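Local coordinates for catecholate siderophore receptor Fiu (Escherichia coli, PDB 6BPM), which imports iron complexed with catecholate siderophores across the outer membrane, using energy from contact with TonB, and also serves as a receptor for several microcins, at residues A159-G164 with M183-H188; S153-S158 with L720-M725; T424-L429 with A486-T491. One frame throughout, in Å; residues are numbered along the deposited sequence.

Contact 1. Residues A159-G164 with M183-H188; sequences AWFRRG and MGEKTH. With POG ((20S)-2,5,8,11,14,17-hexamethyl-3,6,9,12,15,18-hexaoxahenicosane-1,20-diol), chain C.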
loop_
_atom_site.group_PDB
_atom_site.type_symbol
_atom_site.label_atom_id
_atom_site.label_comp_id
_atom_site.label_asym_id
_atom_site.label_seq_id
_atom_site.Cartn_x
_atom_site.Cartn_y
_atom_site.Cartn_z
ATOM N N ALA A 159 -15.844 -10.800 17.265
ATOM C CA ALA A 159 -16.408 -9.464 17.464
ATOM C C ALA A 159 -17.526 -9.179 16.458
ATOM O O ALA A 159 -17.694 -8.055 15.982
ATOM C CB ALA A 159 -15.322 -8.388 17.393
ATOM N N TRP A 160 -18.313 -10.205 16.146
ATOM C CA TRP A 160 -19.442 -10.056 15.243
ATOM C C TRP A 160 -18.980 -9.572 13.873
ATOM O O TRP A 160 -19.540 -8.646 13.297
ATOM C CB TRP A 160 -20.503 -9.121 15.849
ATOM C CG TRP A 160 -21.257 -9.826 16.926
ATOM C CD1 TRP A 160 -21.177 -9.601 18.270
ATOM C CD2 TRP A 160 -22.139 -10.946 16.758
ATOM N NE1 TRP A 160 -21.981 -10.489 18.948
ATOM C CE2 TRP A 160 -22.582 -11.325 18.042
ATOM C CE3 TRP A 160 -22.614 -11.652 15.640
ATOM C CZ2 TRP A 160 -23.479 -12.378 18.243
ATOM C CZ3 TRP A 160 -23.502 -12.699 15.840
ATOM C CH2 TRP A 160 -23.925 -13.052 17.133
ATOM N N PHE A 161 -17.905 -10.174 13.372
ATOM C CA PHE A 161 -17.454 -9.900 12.011
ATOM C C PHE A 161 -18.383 -10.625 11.050
ATOM O O PHE A 161 -18.522 -11.849 11.137
ATOM C CB PHE A 161 -16.014 -10.370 11.809
ATOM C CG PHE A 161 -15.530 -10.262 10.389
ATOM C CD1 PHE A 161 -15.855 -11.237 9.462
ATOM C CD2 PHE A 161 -14.735 -9.202 9.986
ATOM C CE1 PHE A 161 -15.424 -11.143 8.165
ATOM C CE2 PHE A 161 -14.289 -9.114 8.680
ATOM C CZ PHE A 161 -14.631 -10.091 7.774
ATOM N N ARG A 162 -18.992 -9.890 10.122
ATOM C CA ARG A 162 -19.900 -10.473 9.133
ATOM C C ARG A 162 -19.497 -10.028 7.740
ATOM O O ARG A 162 -19.207 -8.848 7.511
ATOM C CB ARG A 162 -21.353 -10.079 9.389
ATOM C CG ARG A 162 -22.018 -10.831 10.501
ATOM C CD ARG A 162 -23.211 -10.050 10.947
ATOM N NE ARG A 162 -22.766 -8.879 11.694
ATOM C CZ ARG A 162 -23.482 -7.772 11.868
ATOM N NH1 ARG A 162 -24.697 -7.661 11.339
ATOM N NH2 ARG A 162 -22.973 -6.768 12.571
ATOM N N ARG A 163 -19.462 -10.975 6.818
ATOM C CA ARG A 163 -19.049 -10.674 5.456
ATOM C C ARG A 163 -19.816 -11.562 4.496
ATOM O O ARG A 163 -20.062 -12.742 4.777
ATOM C CB ARG A 163 -17.537 -10.861 5.263
ATOM C CG ARG A 163 -17.110 -10.772 3.836
ATOM C CD ARG A 163 -15.598 -10.823 3.653
ATOM N NE ARG A 163 -15.161 -9.488 3.281
ATOM C CZ ARG A 163 -14.729 -9.162 2.073
ATOM N NH1 ARG A 163 -14.636 -10.093 1.161
ATOM N NH2 ARG A 163 -14.384 -7.912 1.798
ATOM N N GLY A 164 -20.210 -10.978 3.380
ATOM C CA GLY A 164 -20.832 -11.750 2.328
ATOM C C GLY A 164 -20.241 -11.275 1.031
ATOM O O GLY A 164 -20.015 -10.068 0.865
ATOM N N MET A 183 -19.988 -7.320 -2.568
ATOM C CA MET A 183 -19.408 -7.547 -1.263
ATOM C C MET A 183 -20.169 -6.728 -0.233
ATOM O O MET A 183 -20.579 -5.590 -0.494
ATOM C CB MET A 183 -17.917 -7.166 -1.261
ATOM C CG MET A 183 -17.277 -7.012 0.121
ATOM S SD MET A 183 -17.527 -5.421 0.909
ATOM C CE MET A 183 -16.765 -4.314 -0.255
ATOM N N GLY A 184 -20.335 -7.318 0.941
ATOM C CA GLY A 184 -20.781 -6.582 2.104
ATOM C C GLY A 184 -20.013 -7.045 3.328
ATOM O O GLY A 184 -19.799 -8.252 3.525
ATOM N N GLU A 185 -19.573 -6.095 4.150
ATOM C CA GLU A 185 -18.806 -6.434 5.339
ATOM C C GLU A 185 -19.141 -5.463 6.457
ATOM O O GLU A 185 -19.119 -4.249 6.242
ATOM C CB GLU A 185 -17.300 -6.402 5.038
ATOM C CG GLU A 185 -16.394 -6.850 6.187
ATOM C CD GLU A 185 -14.904 -6.682 5.859
ATOM O OE1 GLU A 185 -14.367 -7.502 5.066
ATOM O OE2 GLU A 185 -14.268 -5.743 6.388
ATOM N N LYS A 186 -19.374 -6.002 7.656
ATOM C CA LYS A 186 -19.687 -5.232 8.858
ATOM C C LYS A 186 -18.954 -5.849 10.040
ATOM O O LYS A 186 -19.062 -7.057 10.263
ATOM C CB LYS A 186 -21.186 -5.243 9.155
ATOM C CG LYS A 186 -22.021 -4.240 8.411
ATOM C CD LYS A 186 -23.344 -4.087 9.143
ATOM C CE LYS A 186 -23.804 -2.653 9.182
ATOM N NZ LYS A 186 -24.968 -2.578 10.084
ATOM N N THR A 187 -18.237 -5.035 10.814
ATOM C CA THR A 187 -17.500 -5.613 11.931
ATOM C C THR A 187 -17.191 -4.577 13.009
ATOM O O THR A 187 -17.020 -3.389 12.721
ATOM C CB THR A 187 -16.185 -6.228 11.439
ATOM O OG1 THR A 187 -15.567 -6.953 12.508
ATOM C CG2 THR A 187 -15.246 -5.130 10.970
ATOM N N HIS A 188 -17.116 -5.054 14.254
ATOM C CA HIS A 188 -16.372 -4.369 15.306
ATOM C C HIS A 188 -14.939 -4.894 15.313
ATOM O O HIS A 188 -14.575 -5.784 14.543
ATOM C CB HIS A 188 -17.034 -4.564 16.670
ATOM C CG HIS A 188 -18.422 -4.019 16.735
ATOM N ND1 HIS A 188 -19.536 -4.791 16.489
ATOM C CD2 HIS A 188 -18.872 -2.765 16.968
ATOM C CE1 HIS A 188 -20.617 -4.038 16.588
ATOM N NE2 HIS A 188 -20.241 -2.804 16.875
HETATM O OH POG C . -23.800 -14.637 9.980
HETATM C C2 POG C . -25.149 -14.289 9.859
HETATM C C1 POG C . -26.007 -15.551 9.869
HETATM C C3 POG C . -25.343 -13.536 8.548
HETATM O O2 POG C . -24.115 -12.985 8.154
HETATM C C5 POG C . -23.585 -13.369 6.910
HETATM O O1 POG C . -24.091 -15.368 -0.569
HETATM C C4 POG C . -23.878 -14.866 0.720
HETATM C C6 POG C . -24.557 -13.511 0.873
HETATM O O3 POG C . -23.826 -12.502 0.207
HETATM C C7 POG C . -24.007 -11.204 0.728
HETATM C C8 POG C . -23.414 -10.101 -0.134
HETATM O O4 POG C . -24.159 -8.933 0.090
HETATM C C9 POG C . -24.160 -8.550 1.441
HETATM C C10 POG C . -24.321 -7.030 1.598
HETATM O O5 POG C . -24.696 -6.726 2.922
HETATM C C11 POG C . -23.650 -6.892 3.854
HETATM C C12 POG C . -24.164 -7.344 5.230
HETATM O O6 POG C . -23.307 -8.281 5.817
HETATM C C13 POG C . -23.140 -9.500 5.139
HETATM C C14 POG C . -23.604 -10.663 6.011
HETATM O O7 POG C . -24.065 -11.689 5.167
HETATM C C15 POG C . -24.494 -12.893 5.759
HETATM C C16 POG C . -23.382 -14.883 6.882
HETATM C C17 POG C . -24.682 -10.238 7.019
HETATM C C18 POG C . -25.560 -7.950 5.133
HETATM C C19 POG C . -25.379 -6.539 0.627
HETATM C C20 POG C . -23.463 -10.491 -1.598
HETATM C C21 POG C . -24.698 -13.249 2.379
#
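Arg162, Arg163 and Gly164 pair with Lys186, Glu185 and Gly184 in a β-hairpin of the receptor's 22-stranded barrel, formed by strands 161-171 and 176-189. At the hydrogen-bonded pairs the strands exchange two N-H...O bonds each; Arg162 N lies 2.8 Å from Lys186 O, and Gly164 N is likewise 2.8 Å from Gly184 O. The face with Arg163 and Glu185 turns inward. There Arg163 NE meets Glu185 OE1 at 2.8 Å in a salt bridge; OE1 accepts on its anti lone pair and sits 18° out of the guanidinium plane, the guanidinium and carboxylate planes being 56° apart. Arg163 NH2 also forms a salt bridge with Asp110, and Thr56 bonds OE1, so this pair reaches the plug. Phe161, its CG anti to the backbone N (chi1 174°), swings its ring over to this side as well: Thr187 OG1 sits at the ring edge, 3.5 Å from Phe161 CD2, and Glu185 CD lies 3.8 Å from Phe161 CE2. On the outward face Arg162 and Lys186 run alongside each other, Lys186 CB lying over one face of the guanidinium, 4.1 Å from Arg162 NH2. Beyond them the bound polyether POG lies against the bare backbone of the two glycines, its C11 within 3.4 Å of Gly184 CA; a β-carbon on either glycine would collide with it. The strand 161-171 starts at a G1 bulge, where Trp160 and Phe161 both face Gly157. The sheet continues on both flanks, with strand 149-157 beside 161-171 and strand 195-208 beside 176-189, the latter joined by backbone bonding between Glu185 and Arg199.

Contact 2. Residues S153-S158 with L720-M725; sequences SASIGS and LLTANM. With POG ((20S)-2,5,8,11,14,17-hexamethyl-3,6,9,12,15,18-hexaoxahenicosane-1,20-diol), chain C.
Ala154 with Ala723, and Ile156 with Leu721, are the hydrogen-bonded pairs that join the first barrel strand, 149-157, to the last, 718-726, and so close the cylinder. The backbone bonds include Ala723 N to Ala154 O at 2.7 Å and Leu721 N to Ile156 O at 2.8 Å. CA-H...O contacts fill in between them, Ser155 CA approaching Leu721 O to 3.1 Å.

Hydroxyl chemistry lines the inner face. Ser155 OG and Thr722 OG1 meet tip to tip at 2.6 Å; each oxygen stands anti to its own carbonyl carbon (chi1 -62° and -65°), which brings the two together across the non-hydrogen-bonded pair. Ser153 OG makes a weak bond to Asn724 OD1, while Asn724 ND2 is held by Asp687. Replacing Thr722 with a valine would probably leave Ser155 OG without this close hydroxyl mate.

Apolar contacts are few. Leu720 CD1 tucks against Ser155 CB at 3.7 Å, over Gly157, where a β-carbon would press on it. On the outer face Ile156 CG2 lies 4.3 Å from Leu721 CB, and Ala154 CB touches C16 of POG at 3.2 Å.

Residues 720-725 belong to the TonB C-terminal box. The seam is thus fastened mainly by main-chain bonds, with hydroxyls and an amide toward the barrel interior and small or branched hydrocarbon toward what is probably the membrane-facing side.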
loop_
_atom_site.group_PDB
_atom_site.type_symbol
_atom_site.label_atom_id
_atom_site.label_comp_id
_atom_site.label_asym_id
_atom_site.label_seq_id
_atom_site.Cartn_x
_atom_site.Cartn_y
_atom_site.Cartn_z
ATOM N N SER A 153 -20.193 -16.442 -0.745
ATOM C CA SER A 153 -19.542 -16.680 0.538
ATOM C C SER A 153 -20.244 -15.918 1.636
ATOM O O SER A 153 -20.682 -14.779 1.448
ATOM C CB SER A 153 -18.077 -16.251 0.567
ATOM O OG SER A 153 -17.255 -17.236 -0.012
ATOM N N ALA A 154 -20.269 -16.536 2.811
ATOM C CA ALA A 154 -20.779 -15.898 4.011
ATOM C C ALA A 154 -19.822 -16.235 5.141
ATOM O O ALA A 154 -19.472 -17.404 5.332
ATOM C CB ALA A 154 -22.206 -16.352 4.328
ATOM N N SER A 155 -19.349 -15.210 5.841
ATOM C CA SER A 155 -18.377 -15.382 6.916
ATOM C C SER A 155 -18.953 -14.778 8.179
ATOM O O SER A 155 -19.541 -13.695 8.141
ATOM C CB SER A 155 -17.046 -14.672 6.626
ATOM O OG SER A 155 -16.406 -15.187 5.473
ATOM N N ILE A 156 -18.755 -15.457 9.298
ATOM C CA ILE A 156 -18.954 -14.857 10.607
ATOM C C ILE A 156 -17.684 -15.106 11.410
ATOM O O ILE A 156 -17.119 -16.203 11.356
ATOM C CB ILE A 156 -20.185 -15.423 11.339
ATOM C CG1 ILE A 156 -20.428 -14.623 12.618
ATOM C CG2 ILE A 156 -19.970 -16.886 11.695
ATOM C CD1 ILE A 156 -21.743 -14.908 13.289
ATOM N N GLY A 157 -17.212 -14.081 12.122
ATOM C CA GLY A 157 -16.036 -14.219 12.966
ATOM C C GLY A 157 -15.986 -13.314 14.187
ATOM O O GLY A 157 -16.958 -12.623 14.494
ATOM N N SER A 158 -14.822 -13.245 14.837
ATOM C CA SER A 158 -14.694 -12.585 16.129
ATOM C C SER A 158 -15.288 -11.186 16.117
ATOM O O SER A 158 -15.220 -10.461 15.119
ATOM C CB SER A 158 -13.218 -12.498 16.533
ATOM O OG SER A 158 -12.696 -13.780 16.848
ATOM N N LEU A 720 -12.458 -16.849 12.224
ATOM C CA LEU A 720 -13.285 -16.472 11.084
ATOM C C LEU A 720 -13.820 -17.753 10.471
ATOM O O LEU A 720 -13.034 -18.617 10.074
ATOM C CB LEU A 720 -12.493 -15.678 10.058
ATOM C CG LEU A 720 -13.247 -15.270 8.798
ATOM C CD1 LEU A 720 -14.383 -14.313 9.157
ATOM C CD2 LEU A 720 -12.297 -14.597 7.828
ATOM N N LEU A 721 -15.142 -17.881 10.415
ATOM C CA LEU A 721 -15.806 -19.068 9.893
ATOM C C LEU A 721 -16.503 -18.679 8.600
ATOM O O LEU A 721 -17.313 -17.744 8.592
ATOM C CB LEU A 721 -16.796 -19.624 10.910
ATOM C CG LEU A 721 -17.591 -20.876 10.530
ATOM C CD1 LEU A 721 -16.680 -22.085 10.307
ATOM C CD2 LEU A 721 -18.701 -21.173 11.564
ATOM N N THR A 722 -16.162 -19.363 7.503
ATOM C CA THR A 722 -16.670 -19.023 6.180
ATOM C C THR A 722 -17.373 -20.203 5.532
ATOM O O THR A 722 -16.863 -21.329 5.535
ATOM C CB THR A 722 -15.551 -18.553 5.249
ATOM O OG1 THR A 722 -14.986 -17.329 5.742
ATOM C CG2 THR A 722 -16.089 -18.344 3.833
ATOM N N ALA A 723 -18.525 -19.933 4.932
ATOM C CA ALA A 723 -19.238 -20.929 4.141
ATOM C C ALA A 723 -19.135 -20.544 2.670
ATOM O O ALA A 723 -19.483 -19.421 2.295
ATOM C CB ALA A 723 -20.688 -21.041 4.597
ATOM N N ASN A 724 -18.583 -21.441 1.854
ATOM C CA ASN A 724 -18.398 -21.203 0.421
ATOM C C ASN A 724 -19.407 -22.037 -0.364
ATOM O O ASN A 724 -19.494 -23.255 -0.164
ATOM C CB ASN A 724 -16.984 -21.585 -0.034
ATOM C CG ASN A 724 -15.892 -20.764 0.628
ATOM O OD1 ASN A 724 -15.743 -19.564 0.385
ATOM N ND2 ASN A 724 -15.102 -21.427 1.465
ATOM N N MET A 725 -20.105 -21.400 -1.306
ATOM C CA MET A 725 -21.150 -22.037 -2.100
ATOM C C MET A 725 -20.830 -21.845 -3.577
ATOM O O MET A 725 -20.426 -20.752 -3.992
ATOM C CB MET A 725 -22.563 -21.456 -1.822
ATOM C CG MET A 725 -23.296 -21.877 -0.520
ATOM S SD MET A 725 -23.336 -20.735 0.908
ATOM C CE MET A 725 -21.701 -20.060 0.961
HETATM O OH POG C . -23.800 -14.637 9.980
HETATM C C2 POG C . -25.149 -14.289 9.859
HETATM C C1 POG C . -26.007 -15.551 9.869
HETATM C C3 POG C . -25.343 -13.536 8.548
HETATM O O2 POG C . -24.115 -12.985 8.154
HETATM C C5 POG C . -23.585 -13.369 6.910
HETATM O O1 POG C . -24.091 -15.368 -0.569
HETATM C C4 POG C . -23.878 -14.866 0.720
HETATM C C6 POG C . -24.557 -13.511 0.873
HETATM O O3 POG C . -23.826 -12.502 0.207
HETATM C C7 POG C . -24.007 -11.204 0.728
HETATM C C8 POG C . -23.414 -10.101 -0.134
HETATM O O4 POG C . -24.159 -8.933 0.090
HETATM C C9 POG C . -24.160 -8.550 1.441
HETATM C C10 POG C . -24.321 -7.030 1.598
HETATM O O5 POG C . -24.696 -6.726 2.922
HETATM C C11 POG C . -23.650 -6.892 3.854
HETATM C C12 POG C . -24.164 -7.344 5.230
HETATM O O6 POG C . -23.307 -8.281 5.817
HETATM C C13 POG C . -23.140 -9.500 5.139
HETATM C C14 POG C . -23.604 -10.663 6.011
HETATM O O7 POG C . -24.065 -11.689 5.167
HETATM C C15 POG C . -24.494 -12.893 5.759
HETATM C C16 POG C . -23.382 -14.883 6.882
HETATM C C17 POG C . -24.682 -10.238 7.019
HETATM C C18 POG C . -25.560 -7.950 5.133
HETATM C C19 POG C . -25.379 -6.539 0.627
HETATM C C20 POG C . -23.463 -10.491 -1.598
HETATM C C21 POG C . -24.698 -13.249 2.379
#

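Contact 3. Residues T424-L429 with A486-T491; sequences TRDFEL and ALYHLT
His489 N donates to Asp426 O at 2.8 Å, the shortest hydrogen bond between the two segments, and Tyr488 CA adds a secondary CA-H...O contact to Asp426 O at 3.2 Å. The same oxygen lies over one face of the Tyr488 ring, offset toward the rim and 3.5 Å from Tyr488 CG. Asp426 CB also packs on this ring, 3.7 Å from Tyr488 CE1. Deeper in the strands, Glu428 and Leu487 form the hydrogen-bonded pair, trading a bond in each direction.

The inner face carries a His-carboxylate hydrogen bond. His489 NE2 donates to Glu428 OE2 at 2.9 Å; the oxygen lies close to the imidazole plane, but NE2 stands above the carboxylate plane of Glu428, 37° out of it. Glu428 sets its CG anti to the carbonyl carbon (chi1 -56°) and then runs extended, which carries the carboxylate across to the histidine. Leu487 CD2 lies over one face of the imidazole, toward its rim, and Arg33, near the N terminus, forms a salt bridge with the other oxygen, OE1. On the outer face Phe427 and Tyr488 cross at about a right angle, Phe427 CD1 lying 3.8 Å from Tyr488 CD2, while Ala486 CB meets Leu429 CD1 at 4.1 Å.

The arrangement lies where strand 427-447 begins and strand 467-489 ends, beside short turns probably on the periplasmic side of the barrel. Thr424 OG1 takes the backbone N-H of Asp426 in an ST turn just before strand 427-447 begins. With Arg33 on one oxygen and His489 on the other, the buried carboxylate of Glu428 has a partner at each end; the arginine would be expected to keep it ionised, and that negative charge would in turn tend to make His489 more basic.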
loop_
_atom_site.group_PDB
_atom_site.type_symbol
_atom_site.label_atom_id
_atom_site.label_comp_id
_atom_site.label_asym_id
_atom_site.label_seq_id
_atom_site.Cartn_x
_atom_site.Cartn_y
_atom_site.Cartn_z
ATOM N N THR A 424 19.815 -16.264 -28.056
ATOM C CA THR A 424 19.842 -17.699 -28.308
ATOM C C THR A 424 18.770 -18.335 -27.436
ATOM O O THR A 424 18.050 -17.648 -26.705
ATOM C CB THR A 424 21.215 -18.308 -28.011
ATOM O OG1 THR A 424 21.399 -18.400 -26.591
ATOM C CG2 THR A 424 22.315 -17.446 -28.585
ATOM N N ARG A 425 18.681 -19.661 -27.479
ATOM C CA ARG A 425 17.701 -20.345 -26.643
ATOM C C ARG A 425 17.984 -20.159 -25.162
ATOM O O ARG A 425 17.063 -20.268 -24.349
ATOM C CB ARG A 425 17.682 -21.843 -26.971
ATOM C CG ARG A 425 16.761 -22.683 -26.105
ATOM C CD ARG A 425 17.021 -24.164 -26.323
ATOM N NE ARG A 425 18.417 -24.510 -26.057
ATOM C CZ ARG A 425 18.854 -25.074 -24.934
ATOM N NH1 ARG A 425 17.998 -25.366 -23.964
ATOM N NH2 ARG A 425 20.143 -25.348 -24.784
ATOM N N ASP A 426 19.227 -19.869 -24.791
ATOM C CA ASP A 426 19.606 -19.785 -23.392
ATOM C C ASP A 426 19.959 -18.385 -22.933
ATOM O O ASP A 426 20.187 -18.196 -21.735
ATOM C CB ASP A 426 20.802 -20.705 -23.118
ATOM C CG ASP A 426 20.453 -22.167 -23.239
ATOM O OD1 ASP A 426 19.267 -22.514 -23.060
ATOM O OD2 ASP A 426 21.366 -22.967 -23.536
ATOM N N PHE A 427 20.016 -17.408 -23.834
ATOM C CA PHE A 427 20.493 -16.069 -23.501
ATOM C C PHE A 427 19.473 -15.017 -23.949
ATOM O O PHE A 427 19.183 -14.897 -25.142
ATOM C CB PHE A 427 21.863 -15.833 -24.144
ATOM C CG PHE A 427 22.494 -14.535 -23.756
ATOM C CD1 PHE A 427 22.484 -14.116 -22.433
ATOM C CD2 PHE A 427 23.063 -13.711 -24.712
ATOM C CE1 PHE A 427 23.049 -12.922 -22.075
ATOM C CE2 PHE A 427 23.624 -12.508 -24.357
ATOM C CZ PHE A 427 23.623 -12.115 -23.042
ATOM N N GLU A 428 18.962 -14.231 -23.003
ATOM C CA GLU A 428 17.977 -13.185 -23.277
ATOM C C GLU A 428 18.497 -11.850 -22.769
ATOM O O GLU A 428 19.034 -11.772 -21.662
ATOM C CB GLU A 428 16.630 -13.479 -22.591
ATOM C CG GLU A 428 16.007 -14.826 -22.947
ATOM C CD GLU A 428 14.726 -15.139 -22.177
ATOM O OE1 GLU A 428 14.028 -14.206 -21.717
ATOM O OE2 GLU A 428 14.430 -16.340 -22.005
ATOM N N LEU A 429 18.342 -10.806 -23.578
ATOM C CA LEU A 429 18.538 -9.429 -23.147
ATOM C C LEU A 429 17.185 -8.743 -23.059
ATOM O O LEU A 429 16.266 -9.095 -23.789
ATOM C CB LEU A 429 19.421 -8.650 -24.113
ATOM C CG LEU A 429 20.929 -8.722 -23.885
ATOM C CD1 LEU A 429 21.277 -10.052 -23.270
ATOM C CD2 LEU A 429 21.694 -8.490 -25.190
ATOM N N ALA A 486 19.773 -9.029 -18.163
ATOM C CA ALA A 486 20.304 -10.151 -18.911
ATOM C C ALA A 486 20.028 -11.395 -18.100
ATOM O O ALA A 486 20.140 -11.388 -16.870
ATOM C CB ALA A 486 21.798 -10.012 -19.188
ATOM N N LEU A 487 19.645 -12.450 -18.798
ATOM C CA LEU A 487 19.218 -13.682 -18.168
ATOM C C LEU A 487 19.834 -14.835 -18.937
ATOM O O LEU A 487 19.895 -14.809 -20.173
ATOM C CB LEU A 487 17.692 -13.782 -18.153
ATOM C CG LEU A 487 17.107 -15.053 -17.572
ATOM C CD1 LEU A 487 15.741 -14.744 -17.036
ATOM C CD2 LEU A 487 17.063 -16.159 -18.652
ATOM N N TYR A 488 20.298 -15.842 -18.206
ATOM C CA TYR A 488 20.896 -17.005 -18.836
ATOM C C TYR A 488 20.235 -18.253 -18.283
ATOM O O TYR A 488 20.112 -18.403 -17.065
ATOM C CB TYR A 488 22.412 -17.055 -18.618
ATOM C CG TYR A 488 23.056 -17.878 -19.683
ATOM C CD1 TYR A 488 22.930 -19.265 -19.675
ATOM C CD2 TYR A 488 23.728 -17.285 -20.743
ATOM C CE1 TYR A 488 23.479 -20.055 -20.687
ATOM C CE2 TYR A 488 24.286 -18.071 -21.768
ATOM C CZ TYR A 488 24.159 -19.461 -21.725
ATOM O OH TYR A 488 24.698 -20.266 -22.718
ATOM N N HIS A 489 19.775 -19.128 -19.168
ATOM C CA HIS A 489 19.175 -20.382 -18.725
ATOM C C HIS A 489 20.292 -21.384 -18.467
ATOM O O HIS A 489 20.946 -21.840 -19.404
ATOM C CB HIS A 489 18.193 -20.917 -19.761
ATOM C CG HIS A 489 16.982 -20.061 -19.936
ATOM N ND1 HIS A 489 15.952 -20.032 -19.019
ATOM C CD2 HIS A 489 16.628 -19.212 -20.933
ATOM C CE1 HIS A 489 15.023 -19.189 -19.440
ATOM N NE2 HIS A 489 15.405 -18.684 -20.601
ATOM N N LEU A 490 20.535 -21.697 -17.194
ATOM C CA LEU A 490 21.499 -22.736 -16.847
ATOM C C LEU A 490 20.969 -24.104 -17.251
ATOM O O LEU A 490 21.716 -24.955 -17.740
ATOM C CB LEU A 490 21.797 -22.709 -15.348
ATOM C CG LEU A 490 22.354 -21.443 -14.706
ATOM C CD1 LEU A 490 22.594 -21.679 -13.232
ATOM C CD2 LEU A 490 23.625 -21.019 -15.383
ATOM N N THR A 491 19.702 -24.366 -16.959
ATOM C CA THR A 491 19.037 -25.579 -17.397
ATOM C C THR A 491 17.651 -25.183 -17.860
ATOM O O THR A 491 17.363 -23.997 -18.045
ATOM C CB THR A 491 19.008 -26.626 -16.279
ATOM O OG1 THR A 491 18.043 -26.237 -15.289
ATOM C CG2 THR A 491 20.415 -26.760 -15.647
#

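Contacts 1 and 2 are neighbours, their centres 9 Å apart, because strand 149-157 follows directly into strand 161-171 in the same sheet. Arg163 O of contact 1 lies 2.8 Å from Ser155 N of contact 2, a probable hydrogen bond, and the Phe161 ring packs its CD1 3.4 Å from Leu720 CD1. The two contacts span four consecutive strands, 718-726, 149-157, 161-171 and 176-189, around the barrel closure, and one POG molecule lies against both. Contact 3 belongs to the same closed sheet but on distant strands: its centre is about 50 Å from that of contact 1 and 47 Å from that of contact 2, and nearest atoms stay about 36 Å away in each case.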